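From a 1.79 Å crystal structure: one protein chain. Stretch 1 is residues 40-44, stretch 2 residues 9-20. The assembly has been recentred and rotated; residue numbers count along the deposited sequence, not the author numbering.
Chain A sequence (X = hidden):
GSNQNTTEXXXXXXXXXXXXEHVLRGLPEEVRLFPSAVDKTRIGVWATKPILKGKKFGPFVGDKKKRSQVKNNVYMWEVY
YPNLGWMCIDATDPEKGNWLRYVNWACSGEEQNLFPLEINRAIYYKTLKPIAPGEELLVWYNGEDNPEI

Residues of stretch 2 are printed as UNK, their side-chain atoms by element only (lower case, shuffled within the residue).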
# COMPACT_ATOMS: atom_id res chain seq x y z
N LYS A 40 -2.89 2.11 -14.41
CA LYS A 40 -3.20 0.79 -14.94
C LYS A 40 -1.96 0.03 -15.41
O LYS A 40 -2.10 -1.12 -15.77
CB LYS A 40 -4.28 0.82 -16.02
CG LYS A 40 -4.07 1.84 -17.08
CD LYS A 40 -5.20 1.76 -18.16
CE LYS A 40 -6.51 2.45 -17.75
NZ LYS A 40 -6.40 3.91 -17.56
N THR A 41 -0.78 0.65 -15.36
CA THR A 41 0.49 -0.06 -15.72
C THR A 41 1.04 -0.87 -14.53
O THR A 41 2.05 -1.61 -14.67
CB THR A 41 1.60 0.90 -16.27
OG1 THR A 41 2.13 1.69 -15.20
CG2 THR A 41 1.05 1.78 -17.41
N ARG A 42 0.36 -0.74 -13.37
CA ARG A 42 0.71 -1.55 -12.17
C ARG A 42 -0.48 -2.30 -11.52
O ARG A 42 -1.65 -2.00 -11.80
CB ARG A 42 1.53 -0.75 -11.13
CG ARG A 42 0.89 0.49 -10.57
CD ARG A 42 1.67 1.01 -9.33
NE ARG A 42 1.33 0.19 -8.16
CZ ARG A 42 1.65 0.47 -6.89
NH1 ARG A 42 1.27 -0.37 -5.92
NH2 ARG A 42 2.30 1.57 -6.57
N ILE A 43 -0.16 -3.29 -10.69
CA ILE A 43 -1.18 -4.03 -9.97
C ILE A 43 -1.59 -3.24 -8.74
O ILE A 43 -0.74 -2.61 -8.10
CB ILE A 43 -0.69 -5.48 -9.61
CG1 ILE A 43 -0.48 -6.30 -10.91
CG2 ILE A 43 -1.63 -6.16 -8.64
CD1 ILE A 43 -1.79 -6.39 -11.82
N GLY A 44 -2.89 -3.26 -8.44
CA GLY A 44 -3.46 -2.63 -7.24
C GLY A 44 -4.34 -3.63 -6.46
O GLY A 44 -4.33 -4.83 -6.77
N UNK A 9 4.97 6.15 -25.41
CA UNK A 9 5.20 4.75 -25.02
C UNK A 9 5.47 4.56 -23.53
O UNK A 9 6.15 5.39 -22.92
c UNK A 9 6.45 4.37 -25.83
c UNK A 9 6.39 5.28 -27.04
c UNK A 9 5.87 6.58 -26.49
N UNK A 10 4.95 3.46 -22.97
CA UNK A 10 5.21 3.12 -21.56
C UNK A 10 6.41 2.16 -21.49
O UNK A 10 6.51 1.21 -22.28
c UNK A 10 3.95 2.59 -20.82
c UNK A 10 3.51 1.26 -21.34
c UNK A 10 2.80 3.59 -20.97
N UNK A 11 7.31 2.42 -20.55
CA UNK A 11 8.59 1.69 -20.48
C UNK A 11 8.54 0.36 -19.73
O UNK A 11 9.36 -0.52 -20.00
c UNK A 11 9.67 2.58 -19.90
N UNK A 12 7.58 0.23 -18.81
CA UNK A 12 7.47 -0.96 -17.95
C UNK A 12 6.00 -1.23 -17.57
O UNK A 12 5.24 -0.30 -17.30
c UNK A 12 8.32 -0.76 -16.68
N UNK A 13 5.60 -2.50 -17.59
CA UNK A 13 4.25 -2.89 -17.16
C UNK A 13 4.33 -4.05 -16.16
O UNK A 13 5.08 -5.02 -16.38
c UNK A 13 3.38 -3.31 -18.37
c UNK A 13 1.97 -3.66 -17.91
o UNK A 13 3.31 -2.23 -19.32
N UNK A 14 3.56 -3.97 -15.08
CA UNK A 14 3.47 -5.06 -14.10
C UNK A 14 2.10 -5.70 -14.21
O UNK A 14 1.08 -5.02 -14.01
c UNK A 14 3.54 -4.68 -10.23
o UNK A 14 4.54 -4.79 -9.47
o UNK A 14 2.54 -3.95 -9.97
c UNK A 14 3.66 -4.46 -12.70
c UNK A 14 3.58 -5.44 -11.55
N UNK A 15 2.05 -7.01 -14.51
CA UNK A 15 0.77 -7.74 -14.64
C UNK A 15 0.52 -8.76 -13.51
O UNK A 15 1.41 -9.01 -12.71
c UNK A 15 1.21 -7.52 -17.09
c UNK A 15 0.66 -8.44 -16.01
o UNK A 15 1.42 -9.67 -15.98
N UNK A 16 -0.69 -9.34 -13.44
CA UNK A 16 -0.96 -10.37 -12.42
C UNK A 16 -0.00 -11.56 -12.51
O UNK A 16 0.39 -12.16 -11.49
c UNK A 16 -3.49 -9.99 -11.76
c UNK A 16 -2.43 -10.85 -12.40
c UNK A 16 -3.28 -9.84 -10.23
c UNK A 16 -4.91 -10.55 -12.07
N UNK A 17 0.40 -11.89 -13.74
CA UNK A 17 1.35 -12.98 -13.95
C UNK A 17 2.66 -12.81 -13.20
O UNK A 17 3.28 -13.81 -12.86
c UNK A 17 1.60 -13.19 -15.45
N UNK A 18 3.09 -11.57 -12.91
CA UNK A 18 4.37 -11.35 -12.21
C UNK A 18 4.34 -11.27 -10.68
O UNK A 18 5.39 -11.03 -10.05
c UNK A 18 4.33 -9.60 -15.00
c UNK A 18 4.47 -9.16 -13.55
o UNK A 18 4.71 -10.74 -15.36
c UNK A 18 5.16 -10.16 -12.73
o UNK A 18 3.81 -8.78 -15.79
N UNK A 19 3.18 -11.41 -10.07
CA UNK A 19 3.10 -11.34 -8.62
C UNK A 19 3.65 -12.68 -8.08
O UNK A 19 3.33 -13.74 -8.67
c UNK A 19 1.66 -11.13 -8.16
c UNK A 19 1.09 -9.83 -8.77
c UNK A 19 1.56 -11.12 -6.61
N UNK A 20 4.49 -12.66 -7.02
CA UNK A 20 4.94 -13.94 -6.43
C UNK A 20 3.77 -14.83 -6.02
O UNK A 20 2.78 -14.34 -5.48
c UNK A 20 5.10 -11.50 -6.33
c UNK A 20 6.25 -12.12 -5.53
c UNK A 20 5.74 -13.50 -5.19
O HOH W 1 2.29 -2.56 -7.68
O HOH W 2 -1.22 -3.72 -14.99

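Position 9 carries three side-chain carbons that close a ring onto the backbone nitrogen, the mark of Pro 9; it lies well clear of stretch 1. At position 10 one carbon carries two others, three in all, and the fork sits directly at CB. This is a valine, Val 10, whose CB points toward stretch 1 and whose CG1 lies 4.4 Å from Thr 41 CG2, a loose methyl contact at the margin.

Positions 11 and 12 each have a single side-chain carbon and are Ala 11 and Ala 12. The first is out of reach; the second approaches through its backbone, with Ala 12 O 4.0 Å from Thr 41 CB.

At position 13 one carbon carries an oxygen and a carbon, which identifies Thr 13. Its side chain is directed sideways, and the closest approach is made by the main chain: Thr 13 CA lies 3.6 Å from Thr 41 O, in a CA-H...O contact.

Position 14 has an unbranched run of three carbons, the third bearing two oxygens, 1.3 Å or less from it. One of these oxygens is 2.9 Å from Ile 43 N. Three carbons ending in a carboxylate make Glu 14, and the oxygen in question is OE1. With chi1 and chi2 both t, the chain is extended and carries the carboxylate alongside stretch 1, where OE1 accepts a nearly straight hydrogen bond from Ile 43 N. The backbone of the same residue donates from Glu 14 N to Thr 41 O at 2.8 Å, with an angle of 179°.

Position 15 again has one carbon carrying an oxygen and a carbon: Thr 15. Its CB points away from stretch 1, and its hydroxyl serves its own stretch. Position 16 has four carbons forked at the second, hence Leu 16; CB is directed sideways, but the end comes nearer, placing CG 4.0 Å from Ile 43 CD1. Position 17, with one carbon, is Ala 17 and makes no contact.

Position 18 repeats the pattern of three carbons and two terminal oxygens and is Glu 18. It does not touch stretch 1; instead its OE1 accepts from Thr 15 N at 2.8 Å and from Thr 15 OG1 at 2.6 Å, tying together the ends of the short turn. Position 19, one carbon carrying two, is Val 19, with CG2 4.4 Å from Ile 43 CG1. Position 20, a three-carbon ring closed on nitrogen, is Pro 20, at the N-cap position before a helix.

The contact thus joins a polar clasp to an apolar patch. Glu 14 uses backbone and side chain to engage Thr 41 O and Ile 43 N, and water 1 extends the clasp by donating to both Glu 14 OE1 (2.7 Å) and Ile 43 O (3.1 Å). Water 2 similarly links Glu 14 O (2.8 Å) with Lys 40 O (2.9 Å). Beside these polar links, the Ile 43 side chain packs against Leu 16 and Val 19.

Stretch 2 9-20: PVAATETLAEVP
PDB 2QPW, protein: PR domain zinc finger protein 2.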